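Local coordinates for protein yeast glycogen phosphorylase (Saccharomyces cerevisiae, PDB 1YGP) that belongs to the carbohydrate phosphorylase family, has the two-domain GT-B fold and carries a covalently attached pyridoxal-5'-phosphate, at residues L102-L107 with K330-W335; V174-T179 with S860-I865; R278-R283 with A337-D342; N514-R519 with N726-M731. All coordinates share one frame; numbering follows the deposited sequence.

Overall arrangement
All four contacts are buried and none is at the surface. Contact 3 lies farthest from the chain centre, about 20 Å against 12 to 14 Å between centres for the others. Contacts 1 and 3 both use helix 322-350 and touch each other through F334 and W335 on one side and W280 and A282 on the other. Each turns on a tryptophan, but contact 1 is apolar, while contact 3 adds a salt bridge and an indole hydrogen bond. Contact 2 is hydroxyl-rich, and contact 4 is aliphatic and sulfur packing. R519 of contact 4 pairs with D175 and D862 of contact 2. Contact 4 holds the lysine bonded to pyridoxal-5'-phosphate, while contact 1 only touches it through L107.

Contact 1: L102-L107 with K330-W335; sequences LSLEFL and KQQYFW. With PLP (pyridoxal-5'-phosphate), chain E.
W335 of helix 322-350 lays its indole against the side chains of L102 and L104 and the backbone between them. This is the dense part of the contact. L104 puts CD1 over one face of the six-membered ring, 4.0 Å from its centroid, a CH-pi contact. Its CG is anti to the backbone N (chi1 -161°), and this swings the branch over the ring. L102 meets the benzo rim instead, with its CB 4.0 Å from W335 CZ2. The carbonyl between them joins in, S103 O lying 3.4 Å from W335 CZ2. The polar end of the indole is used elsewhere, as NE1 bonds to the backbone O of Y187.

The other side is looser. Q332 only brings OE1 to 4.3 Å from L104 CD2. Beyond L104 the loop leaves the helix. S103 OG donates to E105 O at 2.8 Å within the loop and also bonds to N366 ND2. The E105 carboxylate bonds to Y316 and N163 N. L107 CD1 is 3.8 Å from PLP N1. The loop after strand 98-102 of the large, mostly parallel sheet thus runs from helix 322-350 to the pyridoxal-5'-phosphate pocket, consistent with a GT-B protein.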
# COMPACT_ATOMS: atom_id res chain seq x y z
N LEU A 102 -4.61 14.06 21.96
CA LEU A 102 -3.40 13.76 21.22
C LEU A 102 -2.65 12.65 21.93
O LEU A 102 -2.35 12.74 23.12
CB LEU A 102 -2.57 15.02 21.11
CG LEU A 102 -2.80 15.93 19.89
CD1 LEU A 102 -4.29 16.14 19.62
CD2 LEU A 102 -2.14 17.24 20.17
N SER A 103 -2.38 11.56 21.24
CA SER A 103 -1.65 10.47 21.85
C SER A 103 -0.70 9.92 20.80
O SER A 103 -1.00 9.82 19.60
CB SER A 103 -2.59 9.39 22.28
OG SER A 103 -1.85 8.39 22.96
N LEU A 104 0.50 9.59 21.27
CA LEU A 104 1.52 9.03 20.39
C LEU A 104 1.25 7.57 20.06
O LEU A 104 1.85 7.04 19.14
CB LEU A 104 2.91 9.11 21.04
CG LEU A 104 4.10 8.99 20.14
CD1 LEU A 104 4.03 10.02 19.03
CD2 LEU A 104 5.34 9.22 20.97
N GLU A 105 0.38 6.90 20.80
CA GLU A 105 0.09 5.53 20.48
C GLU A 105 -1.35 5.25 20.87
O GLU A 105 -1.83 5.79 21.87
CB GLU A 105 1.05 4.63 21.21
CG GLU A 105 1.22 4.88 22.70
CD GLU A 105 2.07 3.81 23.35
OE1 GLU A 105 1.60 2.69 23.48
OE2 GLU A 105 3.20 4.09 23.73
N PHE A 106 -2.05 4.50 20.03
CA PHE A 106 -3.42 4.13 20.25
C PHE A 106 -3.35 2.62 20.03
O PHE A 106 -3.06 2.12 18.93
CB PHE A 106 -4.34 4.82 19.20
CG PHE A 106 -4.61 6.32 19.41
CD1 PHE A 106 -5.70 6.74 20.20
CD2 PHE A 106 -3.80 7.29 18.82
CE1 PHE A 106 -5.96 8.10 20.40
CE2 PHE A 106 -4.06 8.66 19.02
CZ PHE A 106 -5.15 9.06 19.81
N LEU A 107 -3.51 1.83 21.10
CA LEU A 107 -3.42 0.38 20.98
C LEU A 107 -4.82 -0.07 20.63
O LEU A 107 -5.61 -0.51 21.48
CB LEU A 107 -3.01 -0.29 22.28
CG LEU A 107 -1.75 -1.13 22.39
CD1 LEU A 107 -2.00 -2.16 23.49
CD2 LEU A 107 -1.42 -1.84 21.10
N LYS A 330 11.54 14.91 15.33
CA LYS A 330 11.03 15.16 13.98
C LYS A 330 9.62 14.61 13.83
O LYS A 330 8.70 15.29 13.38
CB LYS A 330 12.02 14.52 13.03
CG LYS A 330 12.21 15.14 11.67
CD LYS A 330 13.60 14.68 11.25
CE LYS A 330 14.08 15.30 9.94
NZ LYS A 330 15.43 14.84 9.67
N GLN A 331 9.42 13.39 14.30
CA GLN A 331 8.14 12.70 14.31
C GLN A 331 7.14 13.41 15.23
O GLN A 331 6.01 13.69 14.82
CB GLN A 331 8.48 11.27 14.72
CG GLN A 331 7.42 10.23 14.94
CD GLN A 331 8.06 8.86 15.18
OE1 GLN A 331 8.52 8.54 16.27
NE2 GLN A 331 8.12 7.95 14.22
N GLN A 332 7.53 13.76 16.47
CA GLN A 332 6.66 14.44 17.42
C GLN A 332 6.27 15.83 16.92
O GLN A 332 5.14 16.29 17.14
CB GLN A 332 7.34 14.58 18.78
CG GLN A 332 7.67 13.28 19.48
CD GLN A 332 8.19 13.43 20.90
OE1 GLN A 332 7.97 12.57 21.76
NE2 GLN A 332 8.87 14.50 21.25
N TYR A 333 7.18 16.51 16.20
CA TYR A 333 6.78 17.77 15.62
C TYR A 333 5.77 17.50 14.51
O TYR A 333 4.66 18.02 14.65
CB TYR A 333 7.96 18.55 15.02
CG TYR A 333 7.50 19.90 14.50
CD1 TYR A 333 6.54 20.63 15.21
CD2 TYR A 333 7.95 20.37 13.28
CE1 TYR A 333 6.02 21.81 14.68
CE2 TYR A 333 7.45 21.56 12.75
CZ TYR A 333 6.48 22.27 13.45
OH TYR A 333 5.92 23.41 12.92
N PHE A 334 6.04 16.68 13.48
CA PHE A 334 5.13 16.34 12.37
C PHE A 334 3.67 16.08 12.81
O PHE A 334 2.71 16.67 12.33
CB PHE A 334 5.75 15.13 11.68
CG PHE A 334 4.91 14.48 10.59
CD1 PHE A 334 4.82 15.06 9.33
CD2 PHE A 334 4.19 13.31 10.87
CE1 PHE A 334 4.00 14.50 8.36
CE2 PHE A 334 3.37 12.76 9.90
CZ PHE A 334 3.27 13.35 8.64
N TRP A 335 3.46 15.24 13.80
CA TRP A 335 2.14 14.94 14.29
C TRP A 335 1.56 16.13 15.02
O TRP A 335 0.38 16.40 14.77
CB TRP A 335 2.26 13.72 15.17
CG TRP A 335 1.23 13.45 16.26
CD1 TRP A 335 -0.09 13.16 16.05
CD2 TRP A 335 1.60 13.40 17.58
NE1 TRP A 335 -0.56 12.90 17.26
CE2 TRP A 335 0.41 13.03 18.19
CE3 TRP A 335 2.77 13.60 18.30
CZ2 TRP A 335 0.41 12.86 19.57
CZ3 TRP A 335 2.74 13.43 19.68
CH2 TRP A 335 1.57 13.06 20.31
N1 PLP E . -0.77 -4.22 26.44
C2 PLP E . -1.92 -4.89 26.16
C2A PLP E . -1.94 -5.83 24.97
C3 PLP E . -3.06 -4.69 26.93
O3 PLP E . -4.24 -5.31 26.60
C4 PLP E . -3.02 -3.82 28.01
C4A PLP E . -4.02 -3.85 28.99
C5 PLP E . -1.84 -3.14 28.27
C6 PLP E . -0.73 -3.35 27.49
C5A PLP E . -1.71 -2.23 29.52
O4P PLP E . -1.30 -3.02 30.64
P PLP E . -0.16 -2.59 31.65
O1P PLP E . -0.14 -1.11 31.65
O2P PLP E . -0.79 -3.07 33.06
O3P PLP E . 1.03 -3.44 31.40

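Contact 2: V174-T179 with S860-I865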
# COMPACT_ATOMS: atom_id res chain seq x y z
N VAL A 174 -11.09 6.63 23.76
CA VAL A 174 -11.74 6.85 22.49
C VAL A 174 -13.08 6.11 22.42
O VAL A 174 -14.12 6.69 22.08
CB VAL A 174 -10.69 6.42 21.41
CG1 VAL A 174 -11.31 6.16 20.07
CG2 VAL A 174 -9.72 7.58 21.20
N ASP A 175 -13.12 4.87 22.90
CA ASP A 175 -14.37 4.12 22.93
C ASP A 175 -15.42 4.80 23.84
O ASP A 175 -16.57 5.05 23.44
CB ASP A 175 -14.01 2.74 23.39
CG ASP A 175 -15.17 1.84 23.73
OD1 ASP A 175 -15.71 2.01 24.82
OD2 ASP A 175 -15.50 0.96 22.94
N SER A 176 -15.02 5.15 25.07
CA SER A 176 -15.97 5.74 26.01
C SER A 176 -16.46 7.13 25.57
O SER A 176 -17.65 7.45 25.74
CB SER A 176 -15.33 5.85 27.38
OG SER A 176 -14.86 4.56 27.76
N MET A 177 -15.61 7.93 24.93
CA MET A 177 -16.04 9.22 24.46
C MET A 177 -17.12 9.00 23.41
O MET A 177 -18.18 9.62 23.51
CB MET A 177 -14.86 9.98 23.86
CG MET A 177 -14.05 10.75 24.91
SD MET A 177 -12.57 11.52 24.18
CE MET A 177 -11.29 10.42 24.65
N ALA A 178 -16.93 8.02 22.50
CA ALA A 178 -17.91 7.74 21.47
C ALA A 178 -19.20 7.22 22.04
O ALA A 178 -20.27 7.59 21.56
CB ALA A 178 -17.42 6.69 20.48
N THR A 179 -19.15 6.38 23.08
CA THR A 179 -20.38 5.88 23.70
C THR A 179 -21.13 7.03 24.34
O THR A 179 -22.35 7.16 24.21
CB THR A 179 -20.07 4.82 24.77
OG1 THR A 179 -19.47 3.76 24.05
CG2 THR A 179 -21.25 4.23 25.47
N SER A 860 -14.45 1.64 35.20
CA SER A 860 -14.93 1.70 33.84
C SER A 860 -14.42 3.00 33.21
O SER A 860 -14.66 4.10 33.73
CB SER A 860 -16.44 1.67 33.86
OG SER A 860 -17.05 1.79 32.58
N SER A 861 -13.78 2.95 32.04
CA SER A 861 -13.29 4.15 31.36
C SER A 861 -14.41 5.15 31.07
O SER A 861 -14.09 6.31 30.78
CB SER A 861 -12.61 3.77 30.06
OG SER A 861 -13.37 2.85 29.27
N ASP A 862 -15.70 4.76 31.18
CA ASP A 862 -16.82 5.69 31.03
C ASP A 862 -16.85 6.68 32.16
O ASP A 862 -17.06 7.88 31.94
CB ASP A 862 -18.16 4.98 31.00
CG ASP A 862 -18.45 4.13 29.77
OD1 ASP A 862 -17.76 4.23 28.74
OD2 ASP A 862 -19.40 3.35 29.86
N ARG A 863 -16.55 6.19 33.37
CA ARG A 863 -16.44 7.04 34.55
C ARG A 863 -15.19 7.90 34.38
O ARG A 863 -15.32 9.09 34.66
CB ARG A 863 -16.35 6.15 35.79
CG ARG A 863 -16.29 6.77 37.17
CD ARG A 863 -14.92 7.31 37.52
NE ARG A 863 -13.94 6.26 37.69
CZ ARG A 863 -12.64 6.44 37.41
NH1 ARG A 863 -12.17 7.60 36.95
NH2 ARG A 863 -11.81 5.43 37.63
N CYS A 864 -14.00 7.43 33.94
CA CYS A 864 -12.84 8.32 33.67
C CYS A 864 -13.25 9.46 32.75
O CYS A 864 -12.93 10.63 32.99
CB CYS A 864 -11.67 7.71 32.92
SG CYS A 864 -10.96 6.15 33.45
N ILE A 865 -14.00 9.15 31.68
CA ILE A 865 -14.40 10.18 30.73
C ILE A 865 -15.44 11.11 31.33
O ILE A 865 -15.42 12.30 30.99
CB ILE A 865 -14.88 9.48 29.44
CG1 ILE A 865 -13.68 8.77 28.84
CG2 ILE A 865 -15.43 10.46 28.43
CD1 ILE A 865 -12.45 9.66 28.54
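S176 OG sits among three polar groups. S861 OG donates to it at 2.7 Å. S176 OG also bonds to the backbone O of C172, one turn back on the helix. D862 OD1 lies 3.1 Å from the same S176 OG, but this bond is not settled, because the hydroxyl has a single proton and C172 O is within its reach too. S861 holds OG between its own backbone N and carbonyl carbon (chi1 48°), and this turns the hydroxyl across to the other helix.

D862 has a stronger partner outside, since OD2 forms a salt bridge with R519. D175 pairs with the same R519 through OD1. The two carboxylates come near each other, D175 OD1 being 4.9 Å from D862 OD1, and the shared guanidinium would probably offset their repulsion.

One turn on along helix 861-873, I865 makes the apolar contacts. Its CG1 rests 3.7 Å from S176 CB. Its other branch, CG2, is 3.8 Å from M177 CG, and the M177 and I865 side chains cross at about a right angle. M177 bends at chi3, and this brings CE back toward I865 CD1.

The helix axes come within 8.6 Å and cross at -72°, steeply enough to keep the contact to about one turn of each. Helix 861-873, close to the C-terminus, here meets helix 165-179 of the N-terminal half. Such a return of the last helix onto the N-terminal domain is a hallmark of the GT-B fold.

Contact 3: R278-R283 with A337-D342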
# COMPACT_ATOMS: atom_id res chain seq x y z
N ARG A 278 -7.94 10.33 13.59
CA ARG A 278 -7.30 10.78 12.38
C ARG A 278 -5.82 10.56 12.58
O ARG A 278 -5.20 11.07 13.52
CB ARG A 278 -7.60 12.25 12.13
CG ARG A 278 -6.87 12.72 10.88
CD ARG A 278 -7.41 14.01 10.33
NE ARG A 278 -8.60 13.73 9.55
CZ ARG A 278 -9.16 14.61 8.72
NH1 ARG A 278 -8.66 15.83 8.57
NH2 ARG A 278 -10.21 14.24 7.98
N LEU A 279 -5.25 9.75 11.69
CA LEU A 279 -3.86 9.37 11.80
C LEU A 279 -3.15 9.99 10.60
O LEU A 279 -3.79 10.20 9.56
CB LEU A 279 -3.79 7.85 11.80
CG LEU A 279 -4.76 7.11 12.71
CD1 LEU A 279 -5.17 5.83 12.03
CD2 LEU A 279 -4.14 6.86 14.06
N TRP A 280 -1.88 10.34 10.70
CA TRP A 280 -1.16 10.96 9.63
C TRP A 280 -0.11 10.01 9.10
O TRP A 280 0.53 9.30 9.87
CB TRP A 280 -0.44 12.23 10.11
CG TRP A 280 -1.36 13.28 10.70
CD1 TRP A 280 -1.50 13.48 12.06
CD2 TRP A 280 -2.20 14.07 9.96
NE1 TRP A 280 -2.44 14.38 12.18
CE2 TRP A 280 -2.89 14.76 10.97
CE3 TRP A 280 -2.48 14.27 8.61
CZ2 TRP A 280 -3.88 15.67 10.60
CZ3 TRP A 280 -3.48 15.19 8.26
CH2 TRP A 280 -4.18 15.88 9.25
N GLN A 281 0.11 10.02 7.78
CA GLN A 281 1.17 9.29 7.10
C GLN A 281 2.09 10.35 6.52
O GLN A 281 1.53 11.32 5.99
CB GLN A 281 0.59 8.47 5.99
CG GLN A 281 1.60 7.93 4.99
CD GLN A 281 0.88 7.04 4.01
OE1 GLN A 281 0.90 5.83 4.21
NE2 GLN A 281 0.20 7.52 2.99
N ALA A 282 3.41 10.22 6.58
CA ALA A 282 4.27 11.25 6.01
C ALA A 282 4.55 10.96 4.56
O ALA A 282 4.82 9.80 4.25
CB ALA A 282 5.61 11.33 6.66
N ARG A 283 4.49 11.93 3.65
CA ARG A 283 4.76 11.71 2.24
C ARG A 283 5.76 12.77 1.78
O ARG A 283 5.85 13.81 2.44
CB ARG A 283 3.49 11.80 1.43
CG ARG A 283 2.63 10.55 1.65
CD ARG A 283 1.48 10.57 0.66
NE ARG A 283 0.42 9.61 0.96
CZ ARG A 283 -0.81 9.72 0.44
NH1 ARG A 283 -1.14 10.71 -0.40
NH2 ARG A 283 -1.77 8.87 0.80
N ALA A 337 2.17 19.38 14.60
CA ALA A 337 2.01 20.37 13.56
C ALA A 337 0.75 20.16 12.72
O ALA A 337 -0.13 21.03 12.66
CB ALA A 337 3.24 20.32 12.67
N ALA A 338 0.66 19.00 12.06
CA ALA A 338 -0.45 18.64 11.20
C ALA A 338 -1.77 18.61 11.97
O ALA A 338 -2.76 19.22 11.57
CB ALA A 338 -0.18 17.28 10.62
N SER A 339 -1.78 17.97 13.14
CA SER A 339 -2.95 17.93 13.98
C SER A 339 -3.39 19.32 14.42
O SER A 339 -4.57 19.65 14.31
CB SER A 339 -2.65 17.09 15.18
OG SER A 339 -2.35 15.77 14.77
N LEU A 340 -2.50 20.20 14.88
CA LEU A 340 -2.93 21.54 15.26
C LEU A 340 -3.48 22.27 14.06
O LEU A 340 -4.52 22.90 14.15
CB LEU A 340 -1.78 22.33 15.82
CG LEU A 340 -1.94 22.74 17.26
CD1 LEU A 340 -3.18 23.56 17.40
CD2 LEU A 340 -2.11 21.52 18.14
N HIS A 341 -2.85 22.11 12.90
CA HIS A 341 -3.31 22.72 11.67
C HIS A 341 -4.75 22.35 11.36
O HIS A 341 -5.56 23.20 10.96
CB HIS A 341 -2.44 22.29 10.52
CG HIS A 341 -2.79 22.95 9.20
ND1 HIS A 341 -3.93 22.91 8.52
CD2 HIS A 341 -1.91 23.71 8.47
CE1 HIS A 341 -3.77 23.60 7.41
NE2 HIS A 341 -2.56 24.08 7.40
N ASP A 342 -5.04 21.05 11.47
CA ASP A 342 -6.37 20.55 11.16
C ASP A 342 -7.34 21.07 12.24
O ASP A 342 -8.44 21.50 11.89
CB ASP A 342 -6.27 19.02 11.09
CG ASP A 342 -7.50 18.34 10.55
OD1 ASP A 342 -8.19 18.86 9.69
OD2 ASP A 342 -7.81 17.24 10.98
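W280 NE1 donates to S339 OG at 2.9 Å, with an N-H...O angle of 147°. The hydroxyl lies at the ring edge, a little out of the indole plane. S339 OG does not stop there, because it also bonds to the backbone O of W335, one turn earlier on the same helix. The indole N-H and the serine hydroxyl are thus both satisfied inside the protein.

R278 and D342 meet tip to tip in a salt bridge. R278 NH1 is 2.9 Å from D342 OD2, but the N-H...O angle of 126° makes the hydrogen bond weak. The guanidinium and carboxylate planes are nearly parallel but stepped, with D342 OD2 off the guanidinium plane, in line with the bent bond. R278 leaves the strand with CG anti to the backbone N and bends at chi3 to bring its tip to the acid. Its NE pairs with D263. On the acid, OD2 is also bonded by Y187 OH and R346, and OD1 by R345. These guanidinium groups would be expected to favour the ionised acid.

The indole faces are apolar. A338 CB sits over the five-membered ring, 3.8 Å from its centroid, a CH-pi contact. R278 CG covers the opposite face toward the rim, 4.2 Å above the plane. D342 CB meets the benzo edge, 4.1 Å from W280 CZ2.

The 337-342 part of helix 322-350 runs obliquely and roughly against the strand, at 130°, axes 9.7 Å apart. Strand 274-284 lies in the mixed sheet between antiparallel 255-267 and parallel 184-189. Helix 322-350 packs on this sheet, where Y187 of strand 184-189 touches both R278 and S339.

Contact 4: N514-R519 with N726-M731; sequences NGITPR and NMKFVM. With PLP (pyridoxal-5'-phosphate), chain E.
I516 CD1 sits on the helix turn formed by M727, K728 and M731. CD1 is 3.5 Å from K728 CA and 3.6 Å from K728 CG. I516 CG1 lies between the backbone N and the carbonyl carbon (chi1 55°), and this directs CD1 onto the helix. The I516 CG2 branch also lies against the lysine chain, 3.9 Å from K728 CG.

Sulfur contacts flank this core. M731 meets I516 tip to tip, its SD 3.8 Å from I516 CD1. M727 SD rests on the backbone instead, 3.7 Å from N514 O and beside G515 CA.

Polar bonds lie within segment 514-519 or lead out of it. T517, at the N-cap of helix 518-524, accepts a weak bond from R519 N. The backbone of I516 bonds to F859 and S861.

K728 is also bonded covalently. It runs extended past I516, and its NZ is joined to PLP C4A at 1.4 Å, consistent with a Schiff base. Its NZ end lies by W521, in what would be a cation-pi contact if the linkage is protonated. S725 OG bonds to the cofactor. A lysine from the C-terminal half joined to pyridoxal-5'-phosphate is characteristic of glycogen phosphorylases; I516 packs along its chain.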
# COMPACT_ATOMS: atom_id res chain seq x y z
N ASN A 514 -7.23 6.00 36.20
CA ASN A 514 -7.43 5.33 34.92
C ASN A 514 -8.48 4.25 34.96
O ASN A 514 -8.98 3.93 36.04
CB ASN A 514 -6.13 4.74 34.46
CG ASN A 514 -5.21 5.82 33.90
OD1 ASN A 514 -4.05 5.55 33.60
ND2 ASN A 514 -5.55 7.08 33.69
N GLY A 515 -8.83 3.67 33.83
CA GLY A 515 -9.87 2.66 33.83
C GLY A 515 -9.88 1.99 32.49
O GLY A 515 -9.07 2.35 31.63
N ILE A 516 -10.78 1.05 32.25
CA ILE A 516 -10.83 0.26 31.04
C ILE A 516 -12.26 0.13 30.48
O ILE A 516 -13.24 0.19 31.25
CB ILE A 516 -10.26 -1.18 31.30
CG1 ILE A 516 -11.00 -1.83 32.44
CG2 ILE A 516 -8.79 -1.12 31.61
CD1 ILE A 516 -10.81 -3.31 32.36
N THR A 517 -12.41 -0.07 29.16
CA THR A 517 -13.75 -0.22 28.63
C THR A 517 -14.38 -1.59 28.90
O THR A 517 -13.83 -2.67 28.61
CB THR A 517 -13.74 0.06 27.13
OG1 THR A 517 -15.09 -0.17 26.77
CG2 THR A 517 -12.80 -0.79 26.29
N PRO A 518 -15.61 -1.60 29.41
CA PRO A 518 -16.38 -2.80 29.63
C PRO A 518 -16.70 -3.55 28.35
O PRO A 518 -16.74 -4.78 28.36
CB PRO A 518 -17.61 -2.33 30.33
CG PRO A 518 -17.13 -1.12 31.06
CD PRO A 518 -16.27 -0.46 30.02
N ARG A 519 -16.91 -2.88 27.23
CA ARG A 519 -17.31 -3.64 26.06
C ARG A 519 -16.19 -4.49 25.52
O ARG A 519 -16.46 -5.62 25.12
CB ARG A 519 -17.81 -2.74 24.96
CG ARG A 519 -19.23 -2.21 25.15
CD ARG A 519 -19.36 -1.13 26.22
NE ARG A 519 -18.76 0.14 25.86
CZ ARG A 519 -18.66 1.12 26.76
NH1 ARG A 519 -19.10 0.97 28.01
NH2 ARG A 519 -18.11 2.29 26.42
N ASN A 726 -4.36 -4.82 35.38
CA ASN A 726 -4.80 -5.21 36.72
C ASN A 726 -6.31 -5.17 36.75
O ASN A 726 -6.96 -6.14 37.10
CB ASN A 726 -4.32 -4.25 37.80
CG ASN A 726 -2.82 -4.03 37.93
OD1 ASN A 726 -2.04 -4.22 36.99
ND2 ASN A 726 -2.26 -3.75 39.09
N MET A 727 -6.87 -4.06 36.26
CA MET A 727 -8.30 -3.80 36.27
C MET A 727 -9.00 -4.78 35.34
O MET A 727 -10.08 -5.29 35.68
CB MET A 727 -8.56 -2.36 35.84
CG MET A 727 -7.86 -1.37 36.76
SD MET A 727 -7.97 0.33 36.15
CE MET A 727 -6.50 1.14 36.69
N LYS A 728 -8.35 -5.10 34.20
CA LYS A 728 -8.85 -6.07 33.23
C LYS A 728 -8.94 -7.45 33.84
O LYS A 728 -9.86 -8.20 33.50
CB LYS A 728 -7.95 -6.18 31.98
CG LYS A 728 -7.89 -4.92 31.14
CD LYS A 728 -6.78 -5.05 30.13
CE LYS A 728 -6.47 -3.67 29.58
NZ LYS A 728 -5.41 -3.88 28.61
N PHE A 729 -8.01 -7.81 34.72
CA PHE A 729 -8.06 -9.09 35.41
C PHE A 729 -9.17 -9.06 36.44
O PHE A 729 -9.97 -10.00 36.51
CB PHE A 729 -6.77 -9.38 36.12
CG PHE A 729 -5.69 -9.85 35.18
CD1 PHE A 729 -5.75 -11.13 34.63
CD2 PHE A 729 -4.63 -9.01 34.84
CE1 PHE A 729 -4.77 -11.57 33.74
CE2 PHE A 729 -3.65 -9.46 33.95
CZ PHE A 729 -3.72 -10.73 33.40
N VAL A 730 -9.31 -7.97 37.19
CA VAL A 730 -10.35 -7.90 38.20
C VAL A 730 -11.72 -8.02 37.56
O VAL A 730 -12.47 -8.91 37.97
CB VAL A 730 -10.19 -6.59 39.00
CG1 VAL A 730 -11.37 -6.34 39.90
CG2 VAL A 730 -8.95 -6.73 39.87
N MET A 731 -12.03 -7.26 36.49
CA MET A 731 -13.32 -7.32 35.77
C MET A 731 -13.74 -8.71 35.26
O MET A 731 -14.87 -8.96 34.82
CB MET A 731 -13.26 -6.35 34.58
CG MET A 731 -14.54 -6.06 33.78
SD MET A 731 -14.35 -4.55 32.80
CE MET A 731 -14.37 -3.35 34.11
N1 PLP E . -0.77 -4.22 26.44
C2 PLP E . -1.92 -4.89 26.16
C2A PLP E . -1.94 -5.83 24.97
C3 PLP E . -3.06 -4.69 26.93
O3 PLP E . -4.24 -5.31 26.60
C4 PLP E . -3.02 -3.82 28.01
C4A PLP E . -4.02 -3.85 28.99
C5 PLP E . -1.84 -3.14 28.27
C6 PLP E . -0.73 -3.35 27.49
C5A PLP E . -1.71 -2.23 29.52
O4P PLP E . -1.30 -3.02 30.64
P PLP E . -0.16 -2.59 31.65
O1P PLP E . -0.14 -1.11 31.65
O2P PLP E . -0.79 -3.07 33.06
O3P PLP E . 1.03 -3.44 31.40